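Local coordinates for MYB21 (Trichomonas vaginalis, PDB 3OSG), which binds promoter DNA through its Myb R2R3 domain, the part present here, and probably acts as a transcription factor for RNA polymerase II, at residues 30-33 with 34-37. Residues are numbered along the deposited sequence; the frame is centred on the assembly and turned at random.
Sequences GSDW and KMIA
Asp-32 holds Met-35 with its carboxylate and Ile-36 with its backbone carbonyl, and stands just before helix 33-38 as its N-cap. With CG anti to the backbone N (chi1 -177°), the carboxylate is carried to the start of the helix, beside Met-35 CB, where OD1 accepts a hydrogen bond from Met-35 N; at 3.4 Å this capping bond is weak, though nearly straight. The other oxygen, OD2, lies 3.5 Å from Met-35 CB. The carbonyl is gripped more firmly: Ile-36 N donates to Asp-32 O over 2.9 Å, with the donor in the carbonyl plane. One residue on, Ala-37 N donates a hydrogen bond to Trp-33 O at 2.8 Å, from 31° off the carbonyl plane. Ile-36 directs its side chain toward 30-33, and its CD1 sits 3.8 Å from CE3 of the Trp-33 ring, the two side chains running alongside each other. Outside this turn, the indole meets Trp-52, ring to ring with planes at about 45°, and Ala-45, Cys-48 and Arg-49 of the same helix 45-56, and also packs on a DNA phosphate, while Ile-36 leans on Ala-25 and His-29 of helix 16-29. A short Asp-capped helix whose tryptophan packs into the core is characteristic of the Myb-type DNA-binding domain, of the helix-turn-helix class.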
loop_
_atom_site.group_PDB
_atom_site.type_symbol
_atom_site.label_atom_id
_atom_site.label_comp_id
_atom_site.label_asym_id
_atom_site.label_seq_id
_atom_site.Cartn_x
_atom_site.Cartn_y
_atom_site.Cartn_z
ATOM N N GLY A 30 4.409 -8.902 -16.150
ATOM C CA GLY A 30 4.478 -9.537 -14.851
ATOM C C GLY A 30 5.245 -8.640 -13.901
ATOM O O GLY A 30 5.122 -7.417 -13.974
ATOM N N SER A 31 6.054 -9.239 -13.036
ATOM C CA SER A 31 6.736 -8.503 -11.975
ATOM C C SER A 31 8.164 -8.107 -12.358
ATOM O O SER A 31 9.077 -8.180 -11.534
ATOM C CB SER A 31 6.784 -9.355 -10.705
ATOM O OG SER A 31 7.655 -10.458 -10.901
ATOM N N ASP A 32 8.354 -7.695 -13.603
ATOM C CA ASP A 32 9.657 -7.234 -14.062
ATOM C C ASP A 32 9.644 -5.723 -13.898
ATOM O O ASP A 32 9.296 -5.000 -14.827
ATOM C CB ASP A 32 9.826 -7.606 -15.525
ATOM C CG ASP A 32 11.179 -7.230 -16.073
ATOM O OD1 ASP A 32 11.907 -6.460 -15.409
ATOM O OD2 ASP A 32 11.513 -7.707 -17.181
ATOM N N TRP A 33 9.998 -5.252 -12.705
ATOM C CA TRP A 33 9.706 -3.864 -12.325
ATOM C C TRP A 33 10.564 -2.860 -13.079
ATOM O O TRP A 33 10.110 -1.753 -13.345
ATOM C CB TRP A 33 9.797 -3.673 -10.800
ATOM C CG TRP A 33 8.815 -4.543 -10.097
ATOM C CD1 TRP A 33 9.086 -5.627 -9.326
ATOM C CD2 TRP A 33 7.383 -4.438 -10.154
ATOM N NE1 TRP A 33 7.918 -6.195 -8.876
ATOM C CE2 TRP A 33 6.857 -5.480 -9.367
ATOM C CE3 TRP A 33 6.498 -3.547 -10.776
ATOM C CZ2 TRP A 33 5.487 -5.663 -9.191
ATOM C CZ3 TRP A 33 5.142 -3.727 -10.601
ATOM C CH2 TRP A 33 4.646 -4.780 -9.815
ATOM N N LYS A 34 11.789 -3.250 -13.437
ATOM C CA LYS A 34 12.654 -2.361 -14.205
ATOM C C LYS A 34 12.123 -2.126 -15.602
ATOM O O LYS A 34 12.143 -1.002 -16.096
ATOM C CB LYS A 34 14.084 -2.890 -14.288
ATOM C CG LYS A 34 14.923 -2.516 -13.104
ATOM C CD LYS A 34 16.408 -2.668 -13.415
ATOM C CE LYS A 34 17.255 -1.987 -12.344
ATOM N NZ LYS A 34 18.421 -1.248 -12.921
ATOM N N MET A 35 11.676 -3.189 -16.254
ATOM C CA MET A 35 11.128 -3.047 -17.585
ATOM C C MET A 35 9.837 -2.251 -17.465
ATOM O O MET A 35 9.582 -1.321 -18.242
ATOM C CB MET A 35 10.867 -4.421 -18.203
ATOM C CG MET A 35 10.540 -4.388 -19.685
ATOM S SD MET A 35 11.932 -3.851 -20.712
ATOM C CE MET A 35 13.295 -4.630 -19.867
ATOM N N ILE A 36 9.023 -2.597 -16.473
ATOM C CA ILE A 36 7.781 -1.877 -16.281
ATOM C C ILE A 36 8.048 -0.382 -16.125
ATOM O O ILE A 36 7.454 0.422 -16.829
ATOM C CB ILE A 36 6.993 -2.422 -15.102
ATOM C CG1 ILE A 36 6.367 -3.758 -15.493
ATOM C CG2 ILE A 36 5.899 -1.418 -14.684
ATOM C CD1 ILE A 36 5.701 -4.489 -14.365
ATOM N N ALA A 37 8.978 -0.016 -15.249
ATOM C CA ALA A 37 9.233 1.399 -14.951
ATOM C C ALA A 37 9.844 2.153 -16.143
ATOM O O ALA A 37 9.748 3.379 -16.237
ATOM C CB ALA A 37 10.133 1.533 -13.713
#